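Nonribosomal peptide synthase (Streptomyces sp. MJ635-86F5, PDB 5JJP) adenylates aliphatic beta-amino acids and, like other members of the AMP-binding enzyme family, probably uses ATP to do so. Local coordinates at residues 211-217 and 240-246; 263-267 and 291-297; 270-276 and 297-303. All coordinates share one frame; numbering follows the deposited sequence.

Contact 1: 211-217 and 240-246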
loop_
_atom_site.group_PDB
_atom_site.type_symbol
_atom_site.label_atom_id
_atom_site.label_comp_id
_atom_site.label_asym_id
_atom_site.label_seq_id
_atom_site.Cartn_x
_atom_site.Cartn_y
_atom_site.Cartn_z
ATOM N N ILE A 211 -6.197 -10.666 -0.747
ATOM C CA ILE A 211 -7.241 -9.666 -0.853
ATOM C C ILE A 211 -8.105 -9.833 -2.142
ATOM O O ILE A 211 -9.293 -9.708 -2.080
ATOM C CB ILE A 211 -6.647 -8.254 -0.728
ATOM C CG1 ILE A 211 -6.230 -7.980 0.738
ATOM C CG2 ILE A 211 -7.639 -7.185 -1.133
ATOM C CD1 ILE A 211 -7.384 -7.815 1.718
ATOM N N ARG A 212 -7.496 -10.223 -3.252
ATOM C CA ARG A 212 -8.233 -10.481 -4.447
ATOM C C ARG A 212 -9.207 -11.606 -4.321
ATOM O O ARG A 212 -10.129 -11.695 -5.113
ATOM C CB ARG A 212 -7.272 -10.775 -5.606
ATOM C CG ARG A 212 -6.554 -9.537 -6.106
ATOM C CD ARG A 212 -5.540 -9.906 -7.151
ATOM N NE ARG A 212 -6.164 -10.221 -8.432
ATOM C CZ ARG A 212 -5.567 -10.883 -9.424
ATOM N NH1 ARG A 212 -4.350 -11.400 -9.275
ATOM N NH2 ARG A 212 -6.224 -11.058 -10.577
ATOM N N ALA A 213 -9.008 -12.504 -3.370
ATOM C CA ALA A 213 -9.978 -13.557 -3.135
ATOM C C ALA A 213 -11.289 -13.020 -2.607
ATOM O O ALA A 213 -12.264 -13.735 -2.602
ATOM C CB ALA A 213 -9.447 -14.620 -2.161
ATOM N N HIS A 214 -11.271 -11.802 -2.079
ATOM C CA HIS A 214 -12.441 -11.195 -1.480
ATOM C C HIS A 214 -13.235 -10.401 -2.514
ATOM O O HIS A 214 -14.317 -9.940 -2.199
ATOM C CB HIS A 214 -12.036 -10.219 -0.357
ATOM C CG HIS A 214 -11.601 -10.876 0.929
ATOM N ND1 HIS A 214 -12.354 -10.807 2.087
ATOM C CD2 HIS A 214 -10.463 -11.539 1.262
ATOM C CE1 HIS A 214 -11.715 -11.429 3.063
ATOM N NE2 HIS A 214 -10.557 -11.860 2.595
ATOM N N GLY A 215 -12.686 -10.154 -3.694
ATOM C CA GLY A 215 -13.413 -9.429 -4.741
ATOM C C GLY A 215 -13.675 -7.973 -4.413
ATOM O O GLY A 215 -14.775 -7.465 -4.657
ATOM N N LEU A 216 -12.681 -7.272 -3.905
ATOM C CA LEU A 216 -12.873 -5.878 -3.602
ATOM C C LEU A 216 -12.805 -5.051 -4.819
ATOM O O LEU A 216 -13.407 -3.958 -4.854
ATOM C CB LEU A 216 -11.807 -5.362 -2.652
ATOM C CG LEU A 216 -12.059 -5.128 -1.182
ATOM C CD1 LEU A 216 -12.782 -6.218 -0.437
ATOM C CD2 LEU A 216 -10.711 -4.783 -0.543
ATOM N N ILE A 217 -11.995 -5.473 -5.785
ATOM C CA ILE A 217 -11.796 -4.688 -6.992
ATOM C C ILE A 217 -11.887 -5.595 -8.183
ATOM O O ILE A 217 -11.293 -6.659 -8.205
ATOM C CB ILE A 217 -10.428 -3.927 -7.005
ATOM C CG1 ILE A 217 -10.302 -3.032 -5.771
ATOM C CG2 ILE A 217 -10.281 -3.041 -8.253
ATOM C CD1 ILE A 217 -8.912 -2.472 -5.566
ATOM N N LEU A 240 -2.841 -2.959 -5.573
ATOM C CA LEU A 240 -3.937 -3.883 -5.597
ATOM C C LEU A 240 -4.828 -3.607 -6.832
ATOM O O LEU A 240 -5.347 -4.526 -7.424
ATOM C CB LEU A 240 -4.736 -3.777 -4.319
ATOM C CG LEU A 240 -6.022 -4.608 -4.298
ATOM C CD1 LEU A 240 -5.741 -6.101 -4.382
ATOM C CD2 LEU A 240 -6.853 -4.271 -3.084
ATOM N N THR A 241 -5.010 -2.331 -7.167
ATOM C CA THR A 241 -5.814 -1.938 -8.273
ATOM C C THR A 241 -5.225 -2.538 -9.577
ATOM O O THR A 241 -5.950 -3.107 -10.374
ATOM C CB THR A 241 -5.892 -0.413 -8.377
ATOM O OG1 THR A 241 -6.579 0.130 -7.239
ATOM C CG2 THR A 241 -6.625 0.005 -9.700
ATOM N N LEU A 242 -3.917 -2.381 -9.770
ATOM C CA LEU A 242 -3.240 -2.907 -10.919
ATOM C C LEU A 242 -3.296 -4.413 -10.939
ATOM O O LEU A 242 -3.573 -5.020 -11.990
ATOM C CB LEU A 242 -1.769 -2.450 -10.958
ATOM C CG LEU A 242 -1.510 -0.975 -11.205
ATOM C CD1 LEU A 242 -0.061 -0.665 -11.039
ATOM C CD2 LEU A 242 -1.936 -0.612 -12.618
ATOM N N ALA A 243 -2.984 -5.021 -9.794
ATOM C CA ALA A 243 -3.007 -6.471 -9.670
ATOM C C ALA A 243 -4.360 -7.043 -10.065
ATOM O O ALA A 243 -4.461 -8.218 -10.499
ATOM C CB ALA A 243 -2.642 -6.905 -8.258
ATOM N N SER A 244 -5.407 -6.272 -9.836
ATOM C CA SER A 244 -6.770 -6.723 -10.115
ATOM C C SER A 244 -7.177 -6.383 -11.530
ATOM O O SER A 244 -8.253 -6.758 -11.972
ATOM C CB SER A 244 -7.757 -6.072 -9.166
ATOM O OG SER A 244 -7.457 -6.326 -7.820
ATOM N N GLY A 245 -6.285 -5.719 -12.266
ATOM C CA GLY A 245 -6.439 -5.459 -13.685
ATOM C C GLY A 245 -7.316 -4.261 -13.900
ATOM O O GLY A 245 -7.903 -4.143 -14.998
ATOM N N ALA A 246 -7.437 -3.396 -12.879
ATOM C CA ALA A 246 -8.345 -2.260 -12.964
ATOM C C ALA A 246 -7.599 -0.991 -13.349
ATOM O O ALA A 246 -6.542 -1.073 -13.886
ATOM C CB ALA A 246 -9.094 -2.084 -11.619
HETATM O O HOH W 1 -9.475 -7.261 -5.852
#

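Contact 2: 263-267 and 291-297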
loop_
_atom_site.group_PDB
_atom_site.type_symbol
_atom_site.label_atom_id
_atom_site.label_comp_id
_atom_site.label_asym_id
_atom_site.label_seq_id
_atom_site.Cartn_x
_atom_site.Cartn_y
_atom_site.Cartn_z
ATOM N N LEU A 263 -14.843 16.507 -5.612
ATOM C CA LEU A 263 -16.097 15.906 -6.092
ATOM C C LEU A 263 -16.229 15.974 -7.587
ATOM O O LEU A 263 -16.606 14.996 -8.193
ATOM C CB LEU A 263 -17.309 16.505 -5.384
ATOM C CG LEU A 263 -17.325 16.230 -3.868
ATOM C CD1 LEU A 263 -18.307 17.110 -3.127
ATOM C CD2 LEU A 263 -17.640 14.783 -3.571
ATOM N N ALA A 264 -15.788 17.065 -8.217
ATOM C CA ALA A 264 -15.837 17.173 -9.682
ATOM C C ALA A 264 -14.882 16.164 -10.318
ATOM O O ALA A 264 -15.171 15.588 -11.361
ATOM C CB ALA A 264 -15.457 18.566 -10.137
ATOM N N PHE A 265 -13.738 15.945 -9.659
ATOM C CA PHE A 265 -12.749 15.002 -10.148
ATOM C C PHE A 265 -13.315 13.588 -10.125
ATOM O O PHE A 265 -13.086 12.850 -11.028
ATOM C CB PHE A 265 -11.462 15.100 -9.310
ATOM C CG PHE A 265 -10.335 14.265 -9.831
ATOM C CD1 PHE A 265 -9.646 14.655 -10.949
ATOM C CD2 PHE A 265 -9.959 13.085 -9.179
ATOM C CE1 PHE A 265 -8.609 13.881 -11.440
ATOM C CE2 PHE A 265 -8.907 12.319 -9.655
ATOM C CZ PHE A 265 -8.233 12.720 -10.783
ATOM N N LEU A 266 -14.047 13.221 -9.088
ATOM C CA LEU A 266 -14.634 11.887 -9.036
ATOM C C LEU A 266 -15.617 11.663 -10.182
ATOM O O LEU A 266 -15.707 10.559 -10.683
ATOM C CB LEU A 266 -15.348 11.608 -7.709
ATOM C CG LEU A 266 -14.519 11.757 -6.428
ATOM C CD1 LEU A 266 -15.346 11.289 -5.239
ATOM C CD2 LEU A 266 -13.201 10.993 -6.472
ATOM N N HIS A 267 -16.331 12.706 -10.604
ATOM C CA HIS A 267 -17.106 12.643 -11.867
ATOM C C HIS A 267 -16.245 12.651 -13.090
ATOM O O HIS A 267 -16.406 11.834 -13.949
ATOM C CB HIS A 267 -18.081 13.848 -11.984
ATOM C CG HIS A 267 -19.308 13.695 -11.167
ATOM N ND1 HIS A 267 -20.393 12.963 -11.605
ATOM C CD2 HIS A 267 -19.624 14.145 -9.925
ATOM C CE1 HIS A 267 -21.339 13.000 -10.673
ATOM N NE2 HIS A 267 -20.903 13.727 -9.653
ATOM N N LEU A 291 -23.759 17.449 -3.471
ATOM C CA LEU A 291 -22.803 16.941 -4.461
ATOM C C LEU A 291 -22.337 15.509 -4.132
ATOM O O LEU A 291 -22.167 14.675 -5.035
ATOM C CB LEU A 291 -21.629 17.899 -4.603
ATOM C CG LEU A 291 -22.005 19.316 -5.108
ATOM C CD1 LEU A 291 -20.769 20.200 -5.146
ATOM C CD2 LEU A 291 -22.655 19.246 -6.478
ATOM N N VAL A 292 -22.187 15.207 -2.848
ATOM C CA VAL A 292 -21.839 13.843 -2.429
ATOM C C VAL A 292 -22.921 12.871 -2.892
ATOM O O VAL A 292 -22.640 11.869 -3.540
ATOM C CB VAL A 292 -21.648 13.751 -0.900
ATOM C CG1 VAL A 292 -21.558 12.303 -0.448
ATOM C CG2 VAL A 292 -20.409 14.534 -0.481
ATOM N N ALA A 293 -24.161 13.186 -2.552
ATOM C CA ALA A 293 -25.335 12.431 -3.009
ATOM C C ALA A 293 -25.409 12.283 -4.495
ATOM O O ALA A 293 -25.997 11.347 -4.984
ATOM C CB ALA A 293 -26.628 13.100 -2.500
ATOM N N GLY A 294 -24.796 13.198 -5.219
ATOM C CA GLY A 294 -24.824 13.172 -6.689
ATOM C C GLY A 294 -23.702 12.411 -7.361
ATOM O O GLY A 294 -23.626 12.414 -8.594
ATOM N N LEU A 295 -22.837 11.760 -6.571
ATOM C CA LEU A 295 -21.743 10.916 -7.130
ATOM C C LEU A 295 -22.262 9.612 -7.750
ATOM O O LEU A 295 -22.111 8.519 -7.183
ATOM C CB LEU A 295 -20.702 10.582 -6.066
ATOM C CG LEU A 295 -19.944 11.780 -5.503
ATOM C CD1 LEU A 295 -19.261 11.362 -4.211
ATOM C CD2 LEU A 295 -18.939 12.279 -6.497
ATOM N N ASP A 296 -22.855 9.731 -8.932
ATOM C CA ASP A 296 -23.517 8.598 -9.559
ATOM C C ASP A 296 -22.598 7.434 -9.912
ATOM O O ASP A 296 -23.014 6.271 -9.802
ATOM C CB ASP A 296 -24.330 9.059 -10.787
ATOM C CG ASP A 296 -25.562 9.874 -10.389
ATOM O OD1 ASP A 296 -26.150 9.604 -9.312
ATOM O OD2 ASP A 296 -25.962 10.769 -11.162
ATOM N N PRO A 297 -21.368 7.714 -10.353
ATOM C CA PRO A 297 -20.535 6.575 -10.786
ATOM C C PRO A 297 -19.955 5.763 -9.659
ATOM O O PRO A 297 -19.540 4.605 -9.872
ATOM C CB PRO A 297 -19.393 7.244 -11.568
ATOM C CG PRO A 297 -19.918 8.588 -11.905
ATOM C CD PRO A 297 -20.818 8.985 -10.797
#

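Contact 3: 270-276 and 297-303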
loop_
_atom_site.group_PDB
_atom_site.type_symbol
_atom_site.label_atom_id
_atom_site.label_comp_id
_atom_site.label_asym_id
_atom_site.label_seq_id
_atom_site.Cartn_x
_atom_site.Cartn_y
_atom_site.Cartn_z
ATOM N N ALA A 270 -14.754 9.415 -13.558
ATOM C CA ALA A 270 -15.733 8.345 -13.542
ATOM C C ALA A 270 -15.273 7.293 -12.527
ATOM O O ALA A 270 -15.250 6.095 -12.806
ATOM C CB ALA A 270 -15.896 7.736 -14.935
ATOM N N ILE A 271 -15.008 7.769 -11.319
ATOM C CA ILE A 271 -14.515 6.902 -10.245
ATOM C C ILE A 271 -15.594 5.950 -9.687
ATOM O O ILE A 271 -16.685 6.399 -9.291
ATOM C CB ILE A 271 -13.962 7.771 -9.104
ATOM C CG1 ILE A 271 -12.804 8.621 -9.616
ATOM C CG2 ILE A 271 -13.537 6.913 -7.920
ATOM C CD1 ILE A 271 -11.607 7.820 -10.119
ATOM N N THR A 272 -15.304 4.643 -9.678
ATOM C CA THR A 272 -16.219 3.653 -9.083
ATOM C C THR A 272 -15.875 3.307 -7.649
ATOM O O THR A 272 -16.737 2.868 -6.904
ATOM C CB THR A 272 -16.253 2.354 -9.871
ATOM O OG1 THR A 272 -14.956 1.751 -9.876
ATOM C CG2 THR A 272 -16.698 2.630 -11.337
ATOM N N GLN A 273 -14.629 3.513 -7.239
ATOM C CA GLN A 273 -14.251 3.155 -5.868
ATOM C C GLN A 273 -13.304 4.179 -5.295
ATOM O O GLN A 273 -12.390 4.634 -5.976
ATOM C CB GLN A 273 -13.618 1.775 -5.855
ATOM C CG GLN A 273 -13.251 1.275 -4.455
ATOM C CD GLN A 273 -12.765 -0.151 -4.471
ATOM O OE1 GLN A 273 -11.576 -0.396 -4.454
ATOM N NE2 GLN A 273 -13.691 -1.095 -4.582
ATOM N N VAL A 274 -13.586 4.614 -4.080
ATOM C CA VAL A 274 -12.744 5.578 -3.438
ATOM C C VAL A 274 -12.031 4.926 -2.251
ATOM O O VAL A 274 -12.650 4.236 -1.448
ATOM C CB VAL A 274 -13.492 6.788 -2.948
ATOM C CG1 VAL A 274 -12.558 7.645 -2.090
ATOM C CG2 VAL A 274 -13.989 7.610 -4.097
ATOM N N HIS A 275 -10.719 5.110 -2.203
ATOM C CA HIS A 275 -9.891 4.717 -1.070
ATOM C C HIS A 275 -9.479 5.971 -0.320
ATOM O O HIS A 275 -9.035 6.943 -0.934
ATOM C CB HIS A 275 -8.581 4.049 -1.540
ATOM C CG HIS A 275 -8.765 2.717 -2.181
ATOM N ND1 HIS A 275 -7.705 1.915 -2.530
ATOM C CD2 HIS A 275 -9.878 2.042 -2.530
ATOM C CE1 HIS A 275 -8.152 0.793 -3.046
ATOM N NE2 HIS A 275 -9.475 0.862 -3.095
ATOM N N GLY A 276 -9.596 5.932 0.982
ATOM C CA GLY A 276 -9.215 7.075 1.795
ATOM C C GLY A 276 -9.441 6.836 3.268
ATOM O O GLY A 276 -10.070 5.859 3.636
ATOM N N PRO A 297 -21.368 7.714 -10.353
ATOM C CA PRO A 297 -20.535 6.575 -10.786
ATOM C C PRO A 297 -19.955 5.763 -9.659
ATOM O O PRO A 297 -19.540 4.605 -9.872
ATOM C CB PRO A 297 -19.393 7.244 -11.568
ATOM C CG PRO A 297 -19.918 8.588 -11.905
ATOM C CD PRO A 297 -20.818 8.985 -10.797
ATOM N N LEU A 298 -19.982 6.322 -8.463
ATOM C CA LEU A 298 -19.348 5.712 -7.297
ATOM C C LEU A 298 -20.167 4.521 -6.804
ATOM O O LEU A 298 -21.328 4.688 -6.472
ATOM C CB LEU A 298 -19.211 6.739 -6.171
ATOM C CG LEU A 298 -18.427 6.306 -4.927
ATOM C CD1 LEU A 298 -16.985 6.053 -5.279
ATOM C CD2 LEU A 298 -18.480 7.327 -3.815
ATOM N N ARG A 299 -19.547 3.336 -6.769
ATOM C CA ARG A 299 -20.171 2.113 -6.296
ATOM C C ARG A 299 -19.615 1.661 -4.968
ATOM O O ARG A 299 -20.261 0.852 -4.262
ATOM C CB ARG A 299 -19.950 0.987 -7.287
ATOM C CG ARG A 299 -20.320 1.366 -8.715
ATOM C CD ARG A 299 -20.152 0.201 -9.631
ATOM N NE ARG A 299 -21.081 -0.827 -9.235
ATOM C CZ ARG A 299 -20.887 -2.139 -9.379
ATOM N NH1 ARG A 299 -21.793 -2.959 -8.915
ATOM N NH2 ARG A 299 -19.790 -2.646 -9.958
ATOM N N SER A 300 -18.427 2.132 -4.588
ATOM C CA SER A 300 -17.793 1.552 -3.423
ATOM C C SER A 300 -16.788 2.439 -2.755
ATOM O O SER A 300 -16.195 3.284 -3.377
ATOM C CB SER A 300 -17.146 0.232 -3.801
ATOM O OG SER A 300 -16.297 0.422 -4.901
ATOM N N ILE A 301 -16.582 2.215 -1.462
ATOM C CA ILE A 301 -15.614 2.989 -0.700
ATOM C C ILE A 301 -14.866 2.061 0.241
ATOM O O ILE A 301 -15.471 1.224 0.916
ATOM C CB ILE A 301 -16.304 4.060 0.153
ATOM C CG1 ILE A 301 -17.182 4.971 -0.720
ATOM C CG2 ILE A 301 -15.270 4.888 0.887
ATOM C CD1 ILE A 301 -18.016 5.980 0.084
ATOM N N LEU A 302 -13.565 2.243 0.299
ATOM C CA LEU A 302 -12.686 1.490 1.181
ATOM C C LEU A 302 -11.997 2.463 2.125
ATOM O O LEU A 302 -11.386 3.455 1.646
ATOM C CB LEU A 302 -11.668 0.784 0.326
ATOM C CG LEU A 302 -10.572 -0.017 1.005
ATOM C CD1 LEU A 302 -11.179 -1.183 1.746
ATOM C CD2 LEU A 302 -9.539 -0.551 0.016
ATOM N N PHE A 303 -12.202 2.291 3.424
ATOM C CA PHE A 303 -11.518 3.146 4.454
ATOM C C PHE A 303 -10.467 2.413 5.196
ATOM O O PHE A 303 -10.633 1.252 5.464
ATOM C CB PHE A 303 -12.345 3.484 5.690
ATOM C CG PHE A 303 -13.709 3.832 5.440
ATOM C CD1 PHE A 303 -14.016 4.967 4.694
ATOM C CD2 PHE A 303 -14.709 3.094 6.021
ATOM C CE1 PHE A 303 -15.332 5.328 4.473
ATOM C CE2 PHE A 303 -16.023 3.452 5.818
ATOM C CZ PHE A 303 -16.341 4.566 5.036
#

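Contact 1: 211-217 and 240-246
L240 fills the tight end of this contact, one methyl, CD2, held between I211 and I217, while CD1 lies against I211 CG2 and R212 CG. With CG anti to the backbone N (chi1 174°), its isobutyl group reaches out from helix 232-243. CD2 meets I211 CG2 at 3.6 Å, the two side chains crossing at about a right angle, and lies 3.7 Å from I217 CD1. With an alanine here, both isoleucine methyls would probably lose their shared partner and a gap would open between I211 and I217. I217 carries the packing onward through its other branch, whose CG2 rests 3.7 Å from A246 CB.

Polar groups in this buried part are held by local bonds and a water. S244 OG donates to L240 O at 2.8 Å, while S244 N reaches the same carbonyl oxygen from the opposite face of its plane. The serine hydroxyl in turn accepts from water 1, which also donates to I217 O at 3.0 Å and so bridges the two segments.

R212 marks the exposed side. Its aliphatic CG passes L240 CD1 and S244 OG more loosely, and the chain then bends to lay the guanidinium flat over A243 O, 3.1 Å below CZ and beneath the centre of the group. From that position the oxygen is badly placed for the N-H groups, and NH1 is instead hydrogen-bonded to the hydroxyl of Y34.

G245, with positive phi, closes helix 232-243 in a Schellman motif, and the chain turns from there into strand 247-250. Strand 222-225, helix 232-243 and strand 247-250 form a beta-alpha-beta crossover between neighbouring parallel strands, a building unit of the five-layered alpha-beta-alpha-beta-alpha sandwich fold.

Contact 2: 263-267 and 291-297
G294 O is approached by two groups, the edge of the H267 ring and the backbone amide of D296. The imidazole comes in nearly edge-on, with CE1 3.1 Å from this oxygen. D296 N makes a weak bond to it at 2.8 Å, closing an inverse gamma turn centred on L295. H267 gets there because CG stands anti to its carbonyl carbon (chi1 -78°), swinging the ring off helix 259-268 and toward the turn. P297 also approaches the imidazole, its CD 4.1 Å from H267 CE1.

Away from the histidine, toward L263, the contact is apolar. L295 fits its two methyls between the leucines of the facing helix: CD1 meets L263 CD2 at 3.8 Å, and CD2 lies against L266 CB at the same separation. L263 and L295 lie crosswise. The second methyl of L263, CD1, reaches 3.7 Å from L291 CB, so this leucine straddles the last turn of helix 289-293 and the loop that follows.

R323 binds L295 O from outside, and V292 leans on L320. The contact thus packs helix 259-268 against the end of helix 289-293, just ahead of the neighbouring parallel strands 273-276 and 300-304 into which the two helices respectively lead.

Contact 3: 270-276 and 297-303
H275 and L302 stand side by side on one face of two neighbouring parallel strands, 273-276 and 300-304, joined by a beta-alpha-beta crossover that runs through helices 282-287 and 289-293. L302 CD2 sits over one face of the imidazole, 3.6 Å from the ring centroid and 17° off its normal, a CH-pi contact. In the plane of that ring, NE2 donates to Q273 OE1 at 2.8 Å, which fixes the turn of the imidazole against the leucine.

The glutamine is shared out at both ends of its amide. Its NE2 donates to S300 OG at 3.0 Å, the hydroxyl lying close to the amide plane, and is also hydrogen-bonded to L216 O outside the two strands. Extended from a CG anti to the backbone N (chi1 -177°), the chain stands out from the sheet face it shares with H275, S300 and L302, carrying its amide to the level of S300 OG and the imidazole. On the side of V274, its CG2 meets CD1 of L298, from the loop ahead of strand 300-304, at 3.6 Å.

Between the strands the backbone ladder is regular, V274 N to S300 O and L302 N to V274 O. Where they begin, T272 O takes three donors: R299 N at 2.9 Å, S300 N at 3.0 Å, and S300 OG, tilted out of the carbonyl plane, at 3.2 Å.

In the fold
Contacts 2 and 3 join successive parts of the same two chain runs: each helix of contact 2 leads into a strand of contact 3, and P297 belongs to both. Contact 2 is the more peripheral, partly exposed and chiefly leucine packing with a histidine at its rim. Contact 3 is buried among the parallel strands of a mixed sheet and relies on backbone hydrogen bonds and a chain of polar side chains. Contact 1, also buried, instead combines aliphatic packing with a bridging water, and its arginine side is exposed. It meets contact 3 directly, since I217 packs on Q273, but stays about 12 Å from contact 2 at the nearest atoms.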